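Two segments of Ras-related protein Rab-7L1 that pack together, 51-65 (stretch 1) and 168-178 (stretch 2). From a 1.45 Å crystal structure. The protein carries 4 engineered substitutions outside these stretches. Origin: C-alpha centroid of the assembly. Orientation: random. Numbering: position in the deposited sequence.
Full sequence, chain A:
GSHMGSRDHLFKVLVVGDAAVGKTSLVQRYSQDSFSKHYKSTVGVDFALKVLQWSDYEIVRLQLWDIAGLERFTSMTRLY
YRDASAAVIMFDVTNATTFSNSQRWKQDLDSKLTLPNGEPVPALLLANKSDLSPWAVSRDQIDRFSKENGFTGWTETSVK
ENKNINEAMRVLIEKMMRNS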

ATOM      1  N   VAL A  51     -11.085  -4.894  -9.197  1.00 20.62           N
ATOM      2  CA  VAL A  51     -12.429  -5.263  -8.791  1.00 21.94           C
ATOM      3  C   VAL A  51     -12.442  -6.775  -8.600  1.00 21.47           C
ATOM      4  O   VAL A  51     -11.953  -7.510  -9.460  1.00 23.24           O
ATOM      5  CB  VAL A  51     -13.486  -4.860  -9.826  1.00 22.20           C
ATOM      6  CG1 VAL A  51     -14.905  -5.139  -9.310  1.00 26.18           C
ATOM      7  CG2 VAL A  51     -13.338  -3.369 -10.201  1.00 22.04           C
ATOM      8  N   LEU A  52     -12.998  -7.246  -7.492  1.00 21.01           N
ATOM      9  CA  LEU A  52     -13.011  -8.664  -7.158  1.00 23.01           C
ATOM     10  C   LEU A  52     -14.414  -9.047  -6.728  1.00 22.15           C
ATOM     11  O   LEU A  52     -15.041  -8.341  -5.925  1.00 23.20           O
ATOM     12  CB  LEU A  52     -12.058  -8.958  -5.970  1.00 23.37           C
ATOM     13  CG  LEU A  52     -10.574  -8.743  -6.260  1.00 23.83           C
ATOM     14  CD1 LEU A  52      -9.800  -8.756  -4.954  1.00 26.26           C
ATOM     15  CD2 LEU A  52     -10.086  -9.838  -7.229  1.00 24.53           C
ATOM     16  N   GLN A  53     -14.896 -10.189  -7.206  1.00 21.20           N
ATOM     17  CA  GLN A  53     -16.094 -10.753  -6.603  1.00 22.30           C
ATOM     18  C   GLN A  53     -15.742 -11.165  -5.188  1.00 26.69           C
ATOM     19  O   GLN A  53     -14.685 -11.766  -4.947  1.00 25.48           O
ATOM     20  CB  GLN A  53     -16.596 -11.980  -7.390  1.00 23.34           C
ATOM     21  CG  GLN A  53     -18.079 -12.345  -7.044  1.00 24.82           C
ATOM     22  CD  GLN A  53     -19.018 -11.378  -7.693  1.00 31.34           C
ATOM     23  OE1 GLN A  53     -18.718 -10.855  -8.771  1.00 31.32           O
ATOM     24  NE2 GLN A  53     -20.164 -11.117  -7.056  1.00 32.61           N
ATOM     25  N   TRP A  54     -16.617 -10.828  -4.240  1.00 26.17           N
ATOM     26  CA  TRP A  54     -16.413 -11.208  -2.843  1.00 28.10           C
ATOM     27  C   TRP A  54     -17.344 -12.327  -2.415  1.00 29.33           C
ATOM     28  O   TRP A  54     -16.928 -13.241  -1.716  1.00 29.78           O
ATOM     29  CB  TRP A  54     -16.624  -9.985  -1.927  1.00 29.47           C
ATOM     30  CG  TRP A  54     -16.286 -10.278  -0.475  1.00 33.66           C
ATOM     31  CD1 TRP A  54     -17.161 -10.390   0.594  1.00 37.88           C
ATOM     32  CD2 TRP A  54     -14.988 -10.506   0.046  1.00 35.02           C
ATOM     33  NE1 TRP A  54     -16.452 -10.673   1.737  1.00 39.47           N
ATOM     34  CE2 TRP A  54     -15.119 -10.731   1.426  1.00 34.30           C
ATOM     35  CE3 TRP A  54     -13.722 -10.516  -0.521  1.00 33.11           C
ATOM     36  CZ2 TRP A  54     -14.009 -10.990   2.237  1.00 42.48           C
ATOM     37  CZ3 TRP A  54     -12.625 -10.768   0.290  1.00 37.83           C
ATOM     38  CH2 TRP A  54     -12.781 -10.986   1.639  1.00 40.62           C
ATOM     39  N   SER A  55     -18.597 -12.276  -2.850  1.00 29.24           N
ATOM     40  CA  SER A  55     -19.563 -13.328  -2.580  1.00 27.74           C
ATOM     41  C   SER A  55     -20.567 -13.323  -3.721  1.00 32.08           C
ATOM     42  O   SER A  55     -20.444 -12.537  -4.657  1.00 32.76           O
ATOM     43  CB  SER A  55     -20.258 -13.072  -1.236  1.00 36.36           C
ATOM     44  OG  SER A  55     -21.134 -11.962  -1.340  1.00 34.81           O
ATOM     45  N   ASP A  56     -21.596 -14.172  -3.645  1.00 33.49           N
ATOM     46  CA  ASP A  56     -22.566 -14.165  -4.734  1.00 35.58           C
ATOM     47  C   ASP A  56     -23.240 -12.805  -4.945  1.00 43.34           C
ATOM     48  O   ASP A  56     -23.686 -12.525  -6.063  1.00 49.63           O
ATOM     49  CB  ASP A  56     -23.593 -15.315  -4.654  1.00 40.86           C
ATOM     50  CG  ASP A  56     -24.357 -15.350  -3.357  1.00 51.19           C
ATOM     51  OD1 ASP A  56     -24.092 -14.524  -2.471  1.00 51.84           O
ATOM     52  OD2 ASP A  56     -25.245 -16.235  -3.233  1.00 54.13           O
ATOM     53  N   TYR A  57     -23.288 -11.921  -3.937  1.00 35.97           N
ATOM     54  CA  TYR A  57     -24.000 -10.662  -4.132  1.00 39.55           C
ATOM     55  C   TYR A  57     -23.156  -9.432  -3.832  1.00 39.61           C
ATOM     56  O   TYR A  57     -23.689  -8.315  -3.875  1.00 40.37           O
ATOM     57  CB  TYR A  57     -25.321 -10.607  -3.337  1.00 46.20           C
ATOM     58  CG  TYR A  57     -25.071 -10.373  -1.869  1.00 52.45           C
ATOM     59  CD1 TYR A  57     -24.560 -11.394  -1.072  1.00 53.22           C
ATOM     60  CD2 TYR A  57     -25.297  -9.123  -1.280  1.00 55.52           C
ATOM     61  CE1 TYR A  57     -24.295 -11.193   0.262  1.00 55.22           C
ATOM     62  CE2 TYR A  57     -25.035  -8.914   0.070  1.00 57.60           C
ATOM     63  CZ  TYR A  57     -24.531  -9.964   0.833  1.00 59.03           C
ATOM     64  OH  TYR A  57     -24.237  -9.810   2.171  1.00 63.10           O
ATOM     65  N   GLU A  58     -21.862  -9.601  -3.554  1.00 35.16           N
ATOM     66  CA  GLU A  58     -20.999  -8.485  -3.177  1.00 30.55           C
ATOM     67  C   GLU A  58     -19.745  -8.448  -4.031  1.00 28.61           C
ATOM     68  O   GLU A  58     -19.138  -9.485  -4.307  1.00 29.16           O
ATOM     69  CB  GLU A  58     -20.464  -8.652  -1.768  1.00 31.83           C
ATOM     70  CG  GLU A  58     -21.567  -8.784  -0.713  1.00 37.91           C
ATOM     71  CD  GLU A  58     -20.976  -9.252   0.597  1.00 43.51           C
ATOM     72  OE1 GLU A  58     -20.747 -10.473   0.788  1.00 44.32           O
ATOM     73  OE2 GLU A  58     -20.669  -8.396   1.426  1.00 40.93           O
ATOM     74  N   ILE A  59     -19.307  -7.240  -4.368  1.00 27.70           N
ATOM     75  CA  ILE A  59     -17.984  -7.077  -4.935  1.00 27.25           C
ATOM     76  C   ILE A  59     -17.175  -6.156  -4.017  1.00 25.36           C
ATOM     77  O   ILE A  59     -17.726  -5.398  -3.203  1.00 27.49           O
ATOM     78  CB  ILE A  59     -18.030  -6.526  -6.370  1.00 28.51           C
ATOM     79  CG1 ILE A  59     -18.696  -5.160  -6.385  1.00 36.11           C
ATOM     80  CG2 ILE A  59     -18.706  -7.514  -7.350  1.00 28.73           C
ATOM     81  CD1 ILE A  59     -18.366  -4.370  -7.647  1.00 39.02           C
ATOM     82  N   VAL A  60     -15.852  -6.266  -4.128  1.00 23.43           N
ATOM     83  CA  VAL A  60     -14.878  -5.359  -3.507  1.00 22.46           C
ATOM     84  C   VAL A  60     -14.198  -4.587  -4.623  1.00 23.04           C
ATOM     85  O   VAL A  60     -13.739  -5.185  -5.606  1.00 22.62           O
ATOM     86  CB  VAL A  60     -13.826  -6.163  -2.732  1.00 24.60           C
ATOM     87  CG1 VAL A  60     -12.636  -5.264  -2.357  1.00 26.82           C
ATOM     88  CG2 VAL A  60     -14.471  -6.769  -1.466  1.00 25.47           C
ATOM     89  N   ARG A  61     -14.160  -3.268  -4.492  1.00 22.43           N
ATOM     90  CA  ARG A  61     -13.531  -2.398  -5.483  1.00 21.17           C
ATOM     91  C   ARG A  61     -12.416  -1.644  -4.764  1.00 21.93           C
ATOM     92  O   ARG A  61     -12.659  -1.011  -3.724  1.00 23.86           O
ATOM     93  CB  ARG A  61     -14.572  -1.441  -6.066  1.00 23.28           C
ATOM     94  CG  ARG A  61     -14.004  -0.403  -7.029  1.00 28.87           C
ATOM     95  CD  ARG A  61     -15.106   0.450  -7.700  1.00 36.50           C
ATOM     96  NE  ARG A  61     -15.864  -0.340  -8.663  1.00 42.60           N
ATOM     97  CZ  ARG A  61     -17.097  -0.800  -8.470  1.00 47.47           C
ATOM     98  NH1 ARG A  61     -17.748  -0.534  -7.344  1.00 47.39           N
ATOM     99  NH2 ARG A  61     -17.690  -1.510  -9.424  1.00 45.20           N
ATOM    100  N   LEU A  62     -11.187  -1.759  -5.264  1.00 19.86           N
ATOM    101  CA  LEU A  62     -10.057  -1.056  -4.662  1.00 20.33           C
ATOM    102  C   LEU A  62      -9.618   0.070  -5.587  1.00 21.86           C
ATOM    103  O   LEU A  62      -9.429  -0.148  -6.785  1.00 23.24           O
ATOM    104  CB  LEU A  62      -8.851  -1.959  -4.508  1.00 23.19           C
ATOM    105  CG  LEU A  62      -9.045  -3.249  -3.767  1.00 29.38           C
ATOM    106  CD1 LEU A  62      -7.657  -3.914  -3.678  1.00 32.59           C
ATOM    107  CD2 LEU A  62      -9.632  -2.947  -2.397  1.00 26.07           C
ATOM    108  N   GLN A  63      -9.459   1.274  -5.046  1.00 19.73           N
ATOM    109  CA  GLN A  63      -8.737   2.370  -5.698  1.00 18.99           C
ATOM    110  C   GLN A  63      -7.315   2.355  -5.173  1.00 20.11           C
ATOM    111  O   GLN A  63      -7.083   2.508  -3.961  1.00 21.76           O
ATOM    112  CB  GLN A  63      -9.368   3.719  -5.358  1.00 20.86           C
ATOM    113  CG  GLN A  63     -10.800   3.873  -5.814  1.00 21.60           C
ATOM    114  CD  GLN A  63     -11.366   5.240  -5.472  1.00 25.70           C
ATOM    115  OE1 GLN A  63     -10.698   6.019  -4.765  1.00 27.02           O
ATOM    116  NE2 GLN A  63     -12.568   5.542  -5.940  1.00 26.82           N
ATOM    117  N   LEU A  64      -6.359   2.137  -6.057  1.00 18.76           N
ATOM    118  CA  LEU A  64      -4.955   2.093  -5.686  1.00 17.55           C
ATOM    119  C   LEU A  64      -4.335   3.465  -6.031  1.00 19.68           C
ATOM    120  O   LEU A  64      -4.198   3.822  -7.208  1.00 21.39           O
ATOM    121  CB  LEU A  64      -4.242   0.981  -6.458  1.00 20.08           C
ATOM    122  CG  LEU A  64      -4.842  -0.405  -6.210  1.00 21.32           C
ATOM    123  CD1 LEU A  64      -4.339  -1.379  -7.287  1.00 22.93           C
ATOM    124  CD2 LEU A  64      -4.474  -0.852  -4.764  1.00 22.92           C
ATOM    125  N   TRP A  65      -3.950   4.231  -4.995  1.00 16.84           N
ATOM    126  CA  TRP A  65      -3.490   5.612  -5.161  1.00 17.63           C
ATOM    127  C   TRP A  65      -1.975   5.634  -4.988  1.00 19.75           C
ATOM    128  O   TRP A  65      -1.477   5.447  -3.888  1.00 19.04           O
ATOM    129  CB  TRP A  65      -4.159   6.515  -4.130  1.00 18.35           C
ATOM    130  CG  TRP A  65      -5.556   6.881  -4.429  1.00 19.85           C
ATOM    131  CD1 TRP A  65      -6.670   6.022  -4.444  1.00 21.93           C
ATOM    132  CD2 TRP A  65      -6.032   8.173  -4.729  1.00 19.46           C
ATOM    133  NE1 TRP A  65      -7.812   6.758  -4.710  1.00 20.72           N
ATOM    134  CE2 TRP A  65      -7.452   8.078  -4.904  1.00 20.08           C
ATOM    135  CE3 TRP A  65      -5.409   9.423  -4.823  1.00 22.63           C
ATOM    136  CZ2 TRP A  65      -8.245   9.184  -5.214  1.00 23.88           C
ATOM    137  CZ3 TRP A  65      -6.198  10.532  -5.119  1.00 23.48           C
ATOM    138  CH2 TRP A  65      -7.613  10.408  -5.312  1.00 24.40           C
ATOM    139  N   ALA A 168      -0.228 -10.722   0.200  1.00 21.32           N
ATOM    140  CA  ALA A 168      -0.170  -9.568   1.095  1.00 21.20           C
ATOM    141  C   ALA A 168      -1.372  -8.660   0.871  1.00 20.57           C
ATOM    142  O   ALA A 168      -2.023  -8.227   1.844  1.00 21.75           O
ATOM    143  CB  ALA A 168       1.132  -8.815   0.855  1.00 24.20           C
ATOM    144  N   MET A 169      -1.695  -8.353  -0.408  1.00 18.74           N
ATOM    145  CA  MET A 169      -2.881  -7.530  -0.641  1.00 20.54           C
ATOM    146  C   MET A 169      -4.161  -8.218  -0.194  1.00 19.84           C
ATOM    147  O   MET A 169      -5.081  -7.543   0.306  1.00 20.99           O
ATOM    148  CB  MET A 169      -2.988  -7.182  -2.125  1.00 19.43           C
ATOM    149  CG  MET A 169      -1.842  -6.301  -2.636  1.00 20.12           C
ATOM    150  SD  MET A 169      -1.645  -4.719  -1.662  1.00 22.41           S
ATOM    151  CE  MET A 169      -3.197  -3.942  -2.121  1.00 26.52           C
ATOM    152  N   ARG A 170      -4.258  -9.541  -0.375  1.00 18.85           N
ATOM    153  CA  ARG A 170      -5.467 -10.242   0.006  1.00 19.45           C
ATOM    154  C   ARG A 170      -5.726 -10.115   1.506  1.00 22.03           C
ATOM    155  O   ARG A 170      -6.853  -9.861   1.930  1.00 20.50           O
ATOM    156  CB  ARG A 170      -5.374 -11.719  -0.390  1.00 19.23           C
ATOM    157  CG  ARG A 170      -6.636 -12.454  -0.022  1.00 21.20           C
ATOM    158  CD  ARG A 170      -6.552 -13.984  -0.312  1.00 23.79           C
ATOM    159  NE  ARG A 170      -5.447 -14.662   0.392  1.00 25.38           N
ATOM    160  CZ  ARG A 170      -5.438 -14.937   1.700  1.00 33.42           C
ATOM    161  NH1 ARG A 170      -6.475 -14.632   2.487  1.00 30.41           N
ATOM    162  NH2 ARG A 170      -4.378 -15.554   2.223  1.00 29.84           N
ATOM    163  N   VAL A 171      -4.676 -10.265   2.331  1.00 21.28           N
ATOM    164  CA  VAL A 171      -4.929 -10.173   3.776  1.00 23.33           C
ATOM    165  C   VAL A 171      -5.267  -8.744   4.174  1.00 20.08           C
ATOM    166  O   VAL A 171      -6.044  -8.526   5.116  1.00 21.66           O
ATOM    167  CB  VAL A 171      -3.798 -10.794   4.622  1.00 24.02           C
ATOM    168  CG1 VAL A 171      -3.573 -12.282   4.233  1.00 27.22           C
ATOM    169  CG2 VAL A 171      -2.549  -9.941   4.591  1.00 25.35           C
ATOM    170  N   LEU A 172      -4.748  -7.758   3.451  1.00 20.37           N
ATOM    171  CA  LEU A 172      -5.160  -6.378   3.697  1.00 20.12           C
ATOM    172  C   LEU A 172      -6.628  -6.153   3.329  1.00 22.44           C
ATOM    173  O   LEU A 172      -7.350  -5.477   4.070  1.00 24.27           O
ATOM    174  CB  LEU A 172      -4.242  -5.426   2.942  1.00 19.89           C
ATOM    175  CG  LEU A 172      -4.489  -3.941   3.207  1.00 20.58           C
ATOM    176  CD1 LEU A 172      -4.247  -3.584   4.665  1.00 22.28           C
ATOM    177  CD2 LEU A 172      -3.597  -3.115   2.278  1.00 23.46           C
ATOM    178  N   ILE A 173      -7.088  -6.705   2.196  1.00 21.27           N
ATOM    179  CA  ILE A 173      -8.516  -6.605   1.856  1.00 21.89           C
ATOM    180  C   ILE A 173      -9.372  -7.211   2.939  1.00 24.73           C
ATOM    181  O   ILE A 173     -10.417  -6.653   3.313  1.00 25.32           O
ATOM    182  CB  ILE A 173      -8.784  -7.293   0.512  1.00 21.33           C
ATOM    183  CG1 ILE A 173      -8.091  -6.522  -0.592  1.00 23.00           C
ATOM    184  CG2 ILE A 173     -10.324  -7.422   0.237  1.00 26.49           C
ATOM    185  CD1 ILE A 173      -8.100  -7.305  -1.978  1.00 24.85           C
ATOM    186  N   GLU A 174      -8.977  -8.382   3.434  1.00 23.83           N
ATOM    187  CA  GLU A 174      -9.798  -9.027   4.441  1.00 26.99           C
ATOM    188  C   GLU A 174      -9.851  -8.193   5.705  1.00 24.84           C
ATOM    189  O   GLU A 174     -10.909  -8.109   6.348  1.00 27.34           O
ATOM    190  CB  GLU A 174      -9.325 -10.458   4.669  1.00 29.60           C
ATOM    191  CG  GLU A 174      -9.374 -11.284   3.348  1.00 29.66           C
ATOM    192  CD  GLU A 174      -9.123 -12.750   3.532  1.00 42.11           C
ATOM    193  OE1 GLU A 174      -9.104 -13.172   4.702  1.00 48.46           O
ATOM    194  OE2 GLU A 174      -8.994 -13.500   2.530  1.00 36.45           O
ATOM    195  N   LYS A 175      -8.763  -7.491   6.017  1.00 24.16           N
ATOM    196  CA  LYS A 175      -8.791  -6.608   7.189  1.00 25.57           C
ATOM    197  C   LYS A 175      -9.689  -5.395   6.952  1.00 26.63           C
ATOM    198  O   LYS A 175     -10.391  -4.945   7.865  1.00 26.68           O
ATOM    199  CB  LYS A 175      -7.362  -6.162   7.523  1.00 25.43           C
ATOM    200  CG  LYS A 175      -7.291  -5.128   8.685  1.00 29.01           C
ATOM    201  CD  LYS A 175      -7.670  -5.791  10.000  1.00 39.35           C
ATOM    202  CE  LYS A 175      -6.468  -6.494  10.604  1.00 35.47           C
ATOM    203  NZ  LYS A 175      -6.874  -6.995  11.949  1.00 37.74           N
ATOM    204  N   MET A 176      -9.629  -4.811   5.760  1.00 24.80           N
ATOM    205  CA  MET A 176     -10.500  -3.673   5.463  1.00 24.71           C
ATOM    206  C   MET A 176     -11.965  -4.085   5.503  1.00 25.06           C
ATOM    207  O   MET A 176     -12.819  -3.319   5.958  1.00 27.02           O
ATOM    208  CB  MET A 176     -10.158  -3.078   4.098  1.00 21.16           C
ATOM    209  CG  MET A 176      -8.756  -2.385   4.081  1.00 20.76           C
ATOM    210  SD  MET A 176      -8.459  -1.480   2.566  1.00 23.64           S
ATOM    211  CE  MET A 176      -8.402  -2.824   1.315  1.00 23.37           C
ATOM    212  N   MET A 177     -12.275  -5.312   5.057  1.00 24.44           N
ATOM    213  CA  MET A 177     -13.650  -5.803   5.181  1.00 28.27           C
ATOM    214  C   MET A 177     -14.060  -5.961   6.645  1.00 31.59           C
ATOM    215  O   MET A 177     -15.174  -5.587   7.036  1.00 32.36           O
ATOM    216  CB  MET A 177     -13.805  -7.126   4.421  1.00 26.38           C
ATOM    217  CG  MET A 177     -13.765  -6.946   2.896  1.00 26.42           C
ATOM    218  SD  MET A 177     -15.241  -6.118   2.293  1.00 27.73           S
ATOM    219  CE  MET A 177     -16.466  -7.428   2.418  1.00 33.35           C
ATOM    220  N   ARG A 178     -13.159  -6.479   7.476  1.00 28.14           N
ATOM    221  CA  ARG A 178     -13.450  -6.627   8.896  1.00 31.76           C
ATOM    222  C   ARG A 178     -13.673  -5.272   9.550  1.00 32.36           C
ATOM    223  O   ARG A 178     -14.519  -5.127  10.433  1.00 35.63           O
ATOM    224  CB  ARG A 178     -12.311  -7.375   9.581  1.00 33.00           C
ATOM    225  CG  ARG A 178     -12.669  -7.789  11.008  1.00 35.66           C
ATOM    226  CD  ARG A 178     -11.582  -8.615  11.679  1.00 45.16           C
ATOM    227  NE  ARG A 178     -11.956  -8.914  13.068  1.00 50.95           N
ATOM    228  CZ  ARG A 178     -11.247  -9.691  13.891  1.00 56.90           C
ATOM    229  NH1 ARG A 178     -10.115 -10.259  13.461  1.00 56.64           N
ATOM    230  NH2 ARG A 178     -11.664  -9.890  15.135  1.00 54.12           N
TER

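The contact sets a β-hairpin against one side of a helix, and the contact is almost wholly apolar: no hydrogen bond or salt bridge joins the two stretches, which together bury 427 Å². Three residues dominate the covered area, Trp54 (79 Å²), Ile173 (78 Å²) and Met177 (72 Å²).

Ile173 sits where the backbones come nearest, its CA 8.4 Å from the CA of Val60. Its CA-to-CB bond points toward the hairpin, and with chi1 at -66° (m) and chi2 at 170° (t) the side chain reaches residues of both strands. Ile173 CD1 lies 3.7 Å from Leu52 CD1 and 3.8 Å from Leu62 CD1, while Ile173 CG2 is 4.1 Å from Val60 CG1 and also 4.1 Å from Trp54 CZ3. These are van der Waals separations between carbon atoms, as expected of a buried side chain packed among apolar neighbours.

One turn further along the helix, Met177 packs on Trp54. Its three chi angles are all m (-71°, -70° and -74°), a folded conformation that brings the terminal methyl over the indole. Met177 CE stands 3.6 Å from the centroid of the five-membered ring formed by Trp54 CG, CD1, NE1, CE2 and CD2, 23° off the ring normal, so the contact is a CH-pi interaction over the face. The closest atom pair, Met177 CE to Trp54 NE1 at 3.3 Å, belongs to the same face contact and is not a hydrogen bond. Met177 also touches Val60, with SD 3.9 Å from Val60 CG2.

Trp54 therefore meets the helix in more than one way. Besides the methyl over its face, Glu174 CG approaches near the ring plane, 3.8 Å from Trp54 CH2, so it is the aliphatic part of the glutamate that makes this edge contact. The carboxylate is engaged along the helix instead, with Arg170 NH1 donating to Glu174 OE2 at 2.8 Å in a salt bridge.

The hairpin's own pairing fixes the platform: Leu52 N to Val60 O and Val60 N to Leu52 O are both 2.9 Å hydrogen bonds. Along the second strand, Val60 and Leu62 point toward the helix, whereas the intervening Arg61 makes no contact with it. Beyond the central cluster, Leu62 CD2 reaches Met176 CE at 3.9 Å, and Leu64, whose CA-to-CB bond points sideways, brings CD2 within 4.3 Å of Met169 CE.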